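Local coordinates for ribonucleoside-diphosphate reductase (PDB 5IM3), which probably catalyses the reduction of ribonucleoside diphosphates to deoxyribonucleotides for DNA synthesis, and binds dATP in its ATP cone, at residues Gln104-Leu109 / Ile123-Arg128; Leu212-Pro217 / Glu801-Asn806; Arg811-Lys814 / Leu818-Pro821. One frame throughout, in Å; residues are numbered along the deposited sequence.

Contact 1. Residues Gln104-Leu109 / Ile123-Arg128; sequences QVELAL and IYREAR. With DTP (2'-deoxyadenosine 5'-triphosphate), chain D.
In the N-terminal ATP cone, E106 of helix 98-111 and R125 of helix 115-138 join two neighbouring helices through a buried salt bridge beside a bound dATP. NH1 of R125 meets OE2 of E106 at 3.0 Å in a weak hydrogen bond, with an N-H...O angle of 147°. The oxygen lies at the edge of the guanidinium, near its plane, but the carboxylate is turned 56° against that plane. R125 gets there with a straight chain, its CG trans to the main-chain nitrogen (chi1 174°), and the two side chains cross at about a right angle. Next to R125, Y124 faces the nucleotide: the adenine C5 sits 3.4 Å above the centre of its ring, and OH of Y124 donates to the alpha-phosphate oxygen O1A at 2.7 Å. The guanidinium of R128 has CE2 of Y124 over one face. OE1 of E106 forms a salt bridge with R119 and a hydrogen bond with Q115, both of the second subunit, while NH2 of R125 pairs with E99 and D103. These several partners should compensate the burial of the carboxylate and the guanidinium, and probably keep both charged.

Contact 2. Residues Leu212-Pro217 / Glu801-Asn806; sequences LVEREP and EFTVIN
E214 points its CG away from its own N (chi1 -173°) and keeps its chain straight through chi2, reaching across to T803, whose OG1 is set between its own backbone N and carbonyl carbon (chi1 80°). The hydroxyl donates to OE2 of E214 over 2.5 Å, a short hydrogen bond. It arrives on the anti side of the carboxylate, 34° out of the plane. The threonine methyl comes along with it: CG2 of T803 lies 3.3 Å from the same OE2. The glutamate is gripped at both oxygens, because OE1 forms a salt bridge with K828, and this pair of partners should fix the rotation of the carboxylate and probably favours its charged form.

Methyl groups pack against backbone carbonyls beside the bond. CG2 of V213 rests 4.0 Å from the carbonyl oxygen of T803, and CD1 of I805 is 4.1 Å from the carbonyl oxygen of E214.

The loop 212-217 links helix 198-210 to helix 219-239 in the second ATP-cone region, whereas T803 and I805 belong to strand 802-805 of the barrel domain, so the contact joins two parts of the chain far apart in sequence. Strand 802-805 is the second strand of an antiparallel pair with strand 792-795, and F802 makes a cation-pi contact with R210. Helix 821-829 packs beside both segments, V824 against E214 and K828 against T803, while V213 also touches Y219 at the start of helix 219-239.

Contact 3. Residues Arg811-Lys814 / Leu818-Pro821; sequences RDLK and LWDP
The carbonyl of L813, near the C-terminal end of helix 807-815, accepts a backbone hydrogen bond from N of L818, five residues on, as the chain leaves the helix. The bond is short, 2.6 Å from L818 N to L813 O, with the donor nearly in line with the carbonyl (C=O...N 165°) and an N-H...O angle of 149°. N of W819 also comes near the same oxygen, but its angle is too poor for a bond.

The side chains follow this turn. CD2 of L813 lies against CB of L818 at 4.1 Å, the two leucines crossing at about a right angle. This apolar contact, together with the bond from residue i+5 back to i, is consistent with a Schellman motif. The other branch, CD1 of L813, approaches CE3 of W819 at 3.8 Å. W819 has its CG opposite the backbone N (chi1 -175°), which swings the indole alongside the helix end. There K814, extended beyond CG, runs obliquely by it, CG of K814 being 3.9 Å from CB of W819 and CE of K814 4.0 Å from CD1 of W819.

The polar ends point beyond the turn. NE1 of W819 donates to the carbonyl oxygen of R215, whereas NZ of K814 lies implausibly close to OE1 of E216, so the details of that salt bridge are doubtful. Apolar contact thus lines the helix end, while the indole N-H anchors it to the loop 212-217.

In the fold
Contact 1 comes first along the chain and stands apart, in the N-terminal ATP cone, about 37 Å from contact 2 and about 35 Å from contact 3, centre to centre. Contacts 2 and 3 are neighbours, their centres about 13 Å apart, and they share continuous chain: strand 802-805 runs directly into helix 807-815. They touch through the loop 212-217, with packing of R215 on P821 and of E214 on W819. The loop of the second ATP-cone region is therefore fixed to both the hairpin and the turn of the barrel domain, whereas the nearest atoms of contact 1 remain about 23 Å from contact 2 and about 20 Å from contact 3, without touching either.

Contact 1. Residues Gln104-Leu109 / Ile123-Arg128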
loop_
_atom_site.group_PDB
_atom_site.type_symbol
_atom_site.label_atom_id
_atom_site.label_comp_id
_atom_site.label_asym_id
_atom_site.label_seq_id
_atom_site.Cartn_x
_atom_site.Cartn_y
_atom_site.Cartn_z
ATOM N N GLN A 104 30.983 -34.548 24.033
ATOM C CA GLN A 104 31.606 -33.793 22.950
ATOM C C GLN A 104 32.343 -34.706 21.980
ATOM O O GLN A 104 32.456 -34.379 20.794
ATOM C CB GLN A 104 32.555 -32.740 23.523
ATOM C CG GLN A 104 31.840 -31.578 24.202
ATOM C CD GLN A 104 31.011 -30.753 23.233
ATOM O OE1 GLN A 104 31.395 -30.553 22.081
ATOM N NE2 GLN A 104 29.861 -30.274 23.697
ATOM N N VAL A 105 32.845 -35.849 22.453
ATOM C CA VAL A 105 33.455 -36.820 21.551
ATOM C C VAL A 105 32.405 -37.382 20.600
ATOM O O VAL A 105 32.624 -37.460 19.385
ATOM C CB VAL A 105 34.152 -37.936 22.351
ATOM C CG1 VAL A 105 34.490 -39.126 21.450
ATOM C CG2 VAL A 105 35.416 -37.400 23.013
ATOM N N GLU A 106 31.254 -37.791 21.140
ATOM C CA GLU A 106 30.168 -38.261 20.288
ATOM C C GLU A 106 29.755 -37.184 19.297
ATOM O O GLU A 106 29.484 -37.476 18.127
ATOM C CB GLU A 106 28.966 -38.684 21.134
ATOM C CG GLU A 106 29.184 -39.942 21.967
ATOM C CD GLU A 106 27.959 -40.322 22.790
ATOM O OE1 GLU A 106 26.957 -39.572 22.762
ATOM O OE2 GLU A 106 27.999 -41.375 23.468
ATOM N N LEU A 107 29.708 -35.928 19.746
ATOM C CA LEU A 107 29.308 -34.839 18.864
ATOM C C LEU A 107 30.250 -34.729 17.671
ATOM O O LEU A 107 29.807 -34.615 16.524
ATOM C CB LEU A 107 29.262 -33.526 19.648
ATOM C CG LEU A 107 28.891 -32.269 18.852
ATOM C CD1 LEU A 107 27.505 -32.400 18.229
ATOM C CD2 LEU A 107 28.965 -31.030 19.735
ATOM N N ALA A 108 31.561 -34.774 17.925
ATOM C CA ALA A 108 32.532 -34.635 16.844
ATOM C C ALA A 108 32.415 -35.786 15.851
ATOM O O ALA A 108 32.415 -35.573 14.633
ATOM C CB ALA A 108 33.947 -34.559 17.418
ATOM N N LEU A 109 32.322 -37.021 16.355
ATOM C CA LEU A 109 32.125 -38.167 15.472
ATOM C C LEU A 109 30.853 -38.010 14.647
ATOM O O LEU A 109 30.838 -38.316 13.448
ATOM C CB LEU A 109 32.066 -39.457 16.290
ATOM C CG LEU A 109 33.399 -40.031 16.776
ATOM C CD1 LEU A 109 33.174 -41.024 17.912
ATOM C CD2 LEU A 109 34.145 -40.691 15.623
ATOM N N ILE A 123 26.826 -47.081 21.852
ATOM C CA ILE A 123 26.396 -48.371 22.386
ATOM C C ILE A 123 27.359 -48.846 23.468
ATOM O O ILE A 123 26.950 -49.185 24.586
ATOM C CB ILE A 123 26.275 -49.402 21.248
ATOM C CG1 ILE A 123 25.054 -49.079 20.378
ATOM C CG2 ILE A 123 26.197 -50.829 21.804
ATOM C CD1 ILE A 123 25.027 -49.826 19.053
ATOM N N TYR A 124 28.651 -48.888 23.142
ATOM C CA TYR A 124 29.650 -49.338 24.105
ATOM C C TYR A 124 29.636 -48.464 25.352
ATOM O O TYR A 124 29.664 -48.968 26.480
ATOM C CB TYR A 124 31.034 -49.333 23.455
ATOM C CG TYR A 124 32.154 -49.785 24.368
ATOM C CD1 TYR A 124 32.756 -48.898 25.254
ATOM C CD2 TYR A 124 32.615 -51.094 24.339
ATOM C CE1 TYR A 124 33.778 -49.304 26.086
ATOM C CE2 TYR A 124 33.641 -51.508 25.167
ATOM C CZ TYR A 124 34.218 -50.607 26.037
ATOM O OH TYR A 124 35.238 -51.007 26.869
ATOM N N ARG A 125 29.594 -47.144 25.168
ATOM C CA ARG A 125 29.579 -46.243 26.315
ATOM C C ARG A 125 28.354 -46.484 27.186
ATOM O O ARG A 125 28.426 -46.374 28.416
ATOM C CB ARG A 125 29.616 -44.791 25.844
ATOM C CG ARG A 125 29.461 -43.774 26.967
ATOM C CD ARG A 125 29.237 -42.388 26.417
ATOM N NE ARG A 125 28.846 -41.449 27.460
ATOM C CZ ARG A 125 28.450 -40.203 27.227
ATOM N NH1 ARG A 125 28.393 -39.743 25.981
ATOM N NH2 ARG A 125 28.114 -39.415 28.237
ATOM N N GLU A 126 27.213 -46.796 26.568
ATOM C CA GLU A 126 26.006 -47.037 27.350
ATOM C C GLU A 126 26.087 -48.376 28.069
ATOM O O GLU A 126 25.614 -48.507 29.204
ATOM C CB GLU A 126 24.771 -46.984 26.451
ATOM C CG GLU A 126 23.461 -46.841 27.217
ATOM C CD GLU A 126 23.352 -45.516 27.945
ATOM O OE1 GLU A 126 24.034 -44.550 27.534
ATOM O OE2 GLU A 126 22.587 -45.441 28.931
ATOM N N ALA A 127 26.687 -49.379 27.424
ATOM C CA ALA A 127 26.868 -50.673 28.073
ATOM C C ALA A 127 27.671 -50.533 29.356
ATOM O O ALA A 127 27.345 -51.157 30.373
ATOM C CB ALA A 127 27.556 -51.650 27.118
ATOM N N ARG A 128 28.723 -49.713 29.333
ATOM C CA ARG A 128 29.533 -49.514 30.526
ATOM C C ARG A 128 28.885 -48.574 31.527
ATOM O O ARG A 128 29.237 -48.618 32.710
ATOM C CB ARG A 128 30.921 -48.993 30.138
ATOM C CG ARG A 128 31.759 -50.005 29.362
ATOM C CD ARG A 128 31.963 -51.298 30.156
ATOM N NE ARG A 128 32.567 -52.361 29.360
ATOM C CZ ARG A 128 31.885 -53.254 28.645
ATOM N NH1 ARG A 128 30.558 -53.224 28.604
ATOM N NH2 ARG A 128 32.540 -54.186 27.964
HETATM P PG DTP D . 34.524 -47.706 32.067
HETATM O O1G DTP D . 35.837 -47.097 32.071
HETATM O O2G DTP D . 34.542 -49.181 31.827
HETATM O O3G DTP D . 33.728 -47.410 33.303
HETATM P PB DTP D . 34.075 -46.196 29.625
HETATM O O1B DTP D . 34.997 -45.118 30.023
HETATM O O2B DTP D . 32.845 -45.610 28.948
HETATM O O3B DTP D . 33.667 -47.082 30.882
HETATM P PA DTP D . 36.358 -47.588 28.543
HETATM O O1A DTP D . 36.511 -49.001 28.140
HETATM O O2A DTP D . 37.077 -47.290 29.869
HETATM O O3A DTP D . 34.814 -47.223 28.665
HETATM O "O5'" DTP D . 36.852 -46.543 27.478
HETATM C "C5'" DTP D . 36.591 -46.776 26.086
HETATM C "C4'" DTP D . 35.861 -45.620 25.446
HETATM O "O4'" DTP D . 36.177 -45.592 24.038
HETATM C "C3'" DTP D . 34.330 -45.684 25.553
HETATM O "O3'" DTP D . 33.820 -44.498 26.163
HETATM C "C2'" DTP D . 33.846 -45.781 24.106
HETATM C "C1'" DTP D . 35.091 -46.113 23.302
HETATM N N9 DTP D . 35.315 -47.537 23.063
HETATM C C8 DTP D . 36.229 -48.375 23.645
HETATM N N7 DTP D . 36.139 -49.622 23.251
HETATM C C5 DTP D . 35.091 -49.605 22.343
HETATM C C6 DTP D . 34.489 -50.614 21.569
HETATM N N6 DTP D . 34.825 -51.904 21.639
HETATM N N1 DTP D . 33.485 -50.254 20.743
HETATM C C2 DTP D . 33.107 -48.974 20.708
HETATM N N3 DTP D . 33.585 -47.941 21.404
HETATM C C4 DTP D . 34.581 -48.324 22.211
#

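Contact 2. Residues Leu212-Pro217 / Glu801-Asn806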
loop_
_atom_site.group_PDB
_atom_site.type_symbol
_atom_site.label_atom_id
_atom_site.label_comp_id
_atom_site.label_asym_id
_atom_site.label_seq_id
_atom_site.Cartn_x
_atom_site.Cartn_y
_atom_site.Cartn_z
ATOM N N LEU A 212 -1.708 -33.413 34.914
ATOM C CA LEU A 212 -1.975 -34.672 34.236
ATOM C C LEU A 212 -3.157 -34.602 33.279
ATOM O O LEU A 212 -3.370 -35.553 32.520
ATOM C CB LEU A 212 -2.227 -35.779 35.268
ATOM C CG LEU A 212 -1.030 -36.207 36.121
ATOM C CD1 LEU A 212 -1.493 -37.070 37.282
ATOM C CD2 LEU A 212 -0.007 -36.955 35.283
ATOM N N VAL A 213 -3.927 -33.508 33.287
ATOM C CA VAL A 213 -5.066 -33.413 32.382
ATOM C C VAL A 213 -4.613 -33.334 30.930
ATOM O O VAL A 213 -5.386 -33.668 30.025
ATOM C CB VAL A 213 -5.961 -32.203 32.727
ATOM C CG1 VAL A 213 -6.327 -32.210 34.205
ATOM C CG2 VAL A 213 -5.291 -30.887 32.340
ATOM N N GLU A 214 -3.376 -32.896 30.682
ATOM C CA GLU A 214 -2.888 -32.781 29.311
ATOM C C GLU A 214 -2.854 -34.140 28.623
ATOM O O GLU A 214 -3.186 -34.250 27.436
ATOM C CB GLU A 214 -1.500 -32.139 29.301
ATOM C CG GLU A 214 -0.968 -31.825 27.910
ATOM C CD GLU A 214 0.353 -31.081 27.942
ATOM O OE1 GLU A 214 1.396 -31.704 27.654
ATOM O OE2 GLU A 214 0.351 -29.873 28.262
ATOM N N ARG A 215 -2.459 -35.186 29.348
ATOM C CA ARG A 215 -2.396 -36.526 28.780
ATOM C C ARG A 215 -3.658 -37.340 29.031
ATOM O O ARG A 215 -3.861 -38.361 28.364
ATOM C CB ARG A 215 -1.188 -37.284 29.342
ATOM C CG ARG A 215 0.159 -36.639 29.032
ATOM C CD ARG A 215 0.500 -36.660 27.538
ATOM N NE ARG A 215 0.941 -37.976 27.067
ATOM C CZ ARG A 215 0.230 -38.792 26.289
ATOM N NH1 ARG A 215 -0.983 -38.454 25.869
ATOM N NH2 ARG A 215 0.741 -39.961 25.924
ATOM N N GLU A 216 -4.506 -36.918 29.965
ATOM C CA GLU A 216 -5.751 -37.628 30.235
ATOM C C GLU A 216 -6.764 -36.673 30.858
ATOM O O GLU A 216 -6.613 -36.283 32.024
ATOM C CB GLU A 216 -5.500 -38.825 31.152
ATOM C CG GLU A 216 -6.769 -39.494 31.669
ATOM C CD GLU A 216 -7.681 -39.948 30.550
ATOM O OE1 GLU A 216 -7.156 -40.314 29.480
ATOM O OE2 GLU A 216 -8.917 -39.928 30.736
ATOM N N PRO A 217 -7.814 -36.285 30.128
ATOM C CA PRO A 217 -8.717 -35.248 30.652
ATOM C C PRO A 217 -9.411 -35.639 31.944
ATOM O O PRO A 217 -9.726 -34.759 32.754
ATOM C CB PRO A 217 -9.719 -35.048 29.507
ATOM C CG PRO A 217 -9.707 -36.332 28.765
ATOM C CD PRO A 217 -8.291 -36.826 28.842
ATOM N N GLU A 801 2.313 -22.829 32.753
ATOM C CA GLU A 801 1.146 -22.802 31.882
ATOM C C GLU A 801 0.661 -24.228 31.677
ATOM O O GLU A 801 1.465 -25.134 31.438
ATOM C CB GLU A 801 1.458 -22.128 30.535
ATOM C CG GLU A 801 2.289 -22.956 29.558
ATOM C CD GLU A 801 3.734 -23.104 29.989
ATOM O OE1 GLU A 801 4.621 -22.998 29.117
ATOM O OE2 GLU A 801 3.982 -23.316 31.194
ATOM N N PHE A 802 -0.651 -24.420 31.779
ATOM C CA PHE A 802 -1.271 -25.736 31.692
ATOM C C PHE A 802 -2.162 -25.762 30.460
ATOM O O PHE A 802 -3.080 -24.945 30.338
ATOM C CB PHE A 802 -2.079 -26.042 32.955
ATOM C CG PHE A 802 -1.252 -26.089 34.213
ATOM C CD1 PHE A 802 -0.676 -24.938 34.727
ATOM C CD2 PHE A 802 -1.060 -27.284 34.886
ATOM C CE1 PHE A 802 0.084 -24.980 35.882
ATOM C CE2 PHE A 802 -0.301 -27.332 36.044
ATOM C CZ PHE A 802 0.270 -26.179 36.542
ATOM N N THR A 803 -1.891 -26.689 29.549
ATOM C CA THR A 803 -2.674 -26.807 28.327
ATOM C C THR A 803 -3.887 -27.692 28.577
ATOM O O THR A 803 -3.815 -28.670 29.325
ATOM C CB THR A 803 -1.835 -27.390 27.185
ATOM O OG1 THR A 803 -1.756 -28.812 27.325
ATOM C CG2 THR A 803 -0.420 -26.814 27.195
ATOM N N VAL A 804 -5.005 -27.337 27.950
ATOM C CA VAL A 804 -6.245 -28.093 28.053
ATOM C C VAL A 804 -6.703 -28.441 26.646
ATOM O O VAL A 804 -6.822 -27.557 25.791
ATOM C CB VAL A 804 -7.337 -27.306 28.802
ATOM C CG1 VAL A 804 -8.647 -28.095 28.841
ATOM C CG2 VAL A 804 -6.868 -26.970 30.210
ATOM N N ILE A 805 -6.966 -29.723 26.411
ATOM C CA ILE A 805 -7.313 -30.235 25.092
ATOM C C ILE A 805 -8.731 -30.785 25.139
ATOM O O ILE A 805 -9.106 -31.480 26.090
ATOM C CB ILE A 805 -6.317 -31.321 24.636
ATOM C CG1 ILE A 805 -4.892 -30.759 24.651
ATOM C CG2 ILE A 805 -6.682 -31.850 23.247
ATOM C CD1 ILE A 805 -3.819 -31.770 24.297
ATOM N N ASN A 806 -9.515 -30.465 24.104
ATOM C CA ASN A 806 -10.883 -30.941 23.922
ATOM C C ASN A 806 -11.019 -32.377 24.422
ATOM O O ASN A 806 -10.439 -33.295 23.825
ATOM C CB ASN A 806 -11.272 -30.843 22.445
ATOM C CG ASN A 806 -12.703 -31.273 22.177
ATOM O OD1 ASN A 806 -13.310 -32.007 22.958
ATOM N ND2 ASN A 806 -13.247 -30.822 21.052
#

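Contact 3. Residues Arg811-Lys814 / Leu818-Pro821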
loop_
_atom_site.group_PDB
_atom_site.type_symbol
_atom_site.label_atom_id
_atom_site.label_comp_id
_atom_site.label_asym_id
_atom_site.label_seq_id
_atom_site.Cartn_x
_atom_site.Cartn_y
_atom_site.Cartn_z
ATOM N N ARG A 811 -10.660 -38.421 23.390
ATOM C CA ARG A 811 -11.366 -39.691 23.534
ATOM C C ARG A 811 -11.469 -40.417 22.196
ATOM O O ARG A 811 -11.302 -41.641 22.132
ATOM C CB ARG A 811 -12.753 -39.452 24.131
ATOM C CG ARG A 811 -13.492 -40.720 24.528
ATOM C CD ARG A 811 -14.679 -40.413 25.426
ATOM N NE ARG A 811 -15.698 -39.606 24.753
ATOM C CZ ARG A 811 -16.707 -40.107 24.044
ATOM N NH1 ARG A 811 -16.847 -41.419 23.901
ATOM N NH2 ARG A 811 -17.580 -39.291 23.470
ATOM N N ASP A 812 -11.731 -39.679 21.115
ATOM C CA ASP A 812 -11.806 -40.302 19.797
ATOM C C ASP A 812 -10.429 -40.742 19.316
ATOM O O ASP A 812 -10.296 -41.795 18.685
ATOM C CB ASP A 812 -12.439 -39.341 18.788
ATOM C CG ASP A 812 -13.957 -39.375 18.813
ATOM O OD1 ASP A 812 -14.530 -40.450 19.082
ATOM O OD2 ASP A 812 -14.579 -38.322 18.553
ATOM N N LEU A 813 -9.393 -39.946 19.597
ATOM C CA LEU A 813 -8.040 -40.319 19.198
ATOM C C LEU A 813 -7.558 -41.567 19.916
ATOM O O LEU A 813 -6.684 -42.269 19.393
ATOM C CB LEU A 813 -7.071 -39.165 19.459
ATOM C CG LEU A 813 -7.291 -37.903 18.618
ATOM C CD1 LEU A 813 -6.378 -36.775 19.080
ATOM C CD2 LEU A 813 -7.073 -38.202 17.140
ATOM N N LYS A 814 -8.104 -41.866 21.097
ATOM C CA LYS A 814 -7.758 -43.112 21.771
ATOM C C LYS A 814 -8.323 -44.310 21.020
ATOM O O LYS A 814 -7.622 -45.304 20.799
ATOM C CB LYS A 814 -8.275 -43.091 23.207
ATOM C CG LYS A 814 -7.535 -42.139 24.115
ATOM C CD LYS A 814 -8.136 -42.172 25.499
ATOM C CE LYS A 814 -7.236 -41.514 26.517
ATOM N NZ LYS A 814 -7.711 -41.796 27.895
ATOM N N LEU A 818 -4.518 -43.165 18.226
ATOM C CA LEU A 818 -3.738 -42.022 17.768
ATOM C C LEU A 818 -3.474 -41.007 18.877
ATOM O O LEU A 818 -3.173 -39.845 18.587
ATOM C CB LEU A 818 -4.445 -41.334 16.597
ATOM C CG LEU A 818 -4.625 -42.136 15.304
ATOM C CD1 LEU A 818 -5.539 -41.384 14.341
ATOM C CD2 LEU A 818 -3.284 -42.428 14.648
ATOM N N TRP A 819 -3.584 -41.415 20.140
ATOM C CA TRP A 819 -3.305 -40.535 21.272
ATOM C C TRP A 819 -1.954 -40.922 21.862
ATOM O O TRP A 819 -1.829 -41.958 22.525
ATOM C CB TRP A 819 -4.414 -40.621 22.318
ATOM C CG TRP A 819 -4.244 -39.645 23.452
ATOM C CD1 TRP A 819 -4.053 -39.947 24.769
ATOM C CD2 TRP A 819 -4.240 -38.211 23.366
ATOM N NE1 TRP A 819 -3.936 -38.794 25.508
ATOM C CE2 TRP A 819 -4.046 -37.715 24.671
ATOM C CE3 TRP A 819 -4.385 -37.301 22.313
ATOM C CZ2 TRP A 819 -3.995 -36.350 24.952
ATOM C CZ3 TRP A 819 -4.333 -35.943 22.597
ATOM C CH2 TRP A 819 -4.139 -35.484 23.905
ATOM N N ASP A 820 -0.947 -40.092 21.618
ATOM C CA ASP A 820 0.418 -40.373 22.043
ATOM C C ASP A 820 1.168 -39.052 22.128
ATOM O O ASP A 820 0.645 -38.005 21.721
ATOM C CB ASP A 820 1.115 -41.351 21.078
ATOM C CG ASP A 820 0.828 -41.044 19.623
ATOM O OD1 ASP A 820 0.902 -39.862 19.232
ATOM O OD2 ASP A 820 0.533 -41.993 18.869
ATOM N N PRO A 821 2.389 -39.058 22.673
ATOM C CA PRO A 821 3.129 -37.792 22.818
ATOM C C PRO A 821 3.292 -36.995 21.532
ATOM O O PRO A 821 3.164 -35.764 21.571
ATOM C CB PRO A 821 4.479 -38.257 23.375
ATOM C CG PRO A 821 4.142 -39.461 24.172
ATOM C CD PRO A 821 3.027 -40.151 23.429
#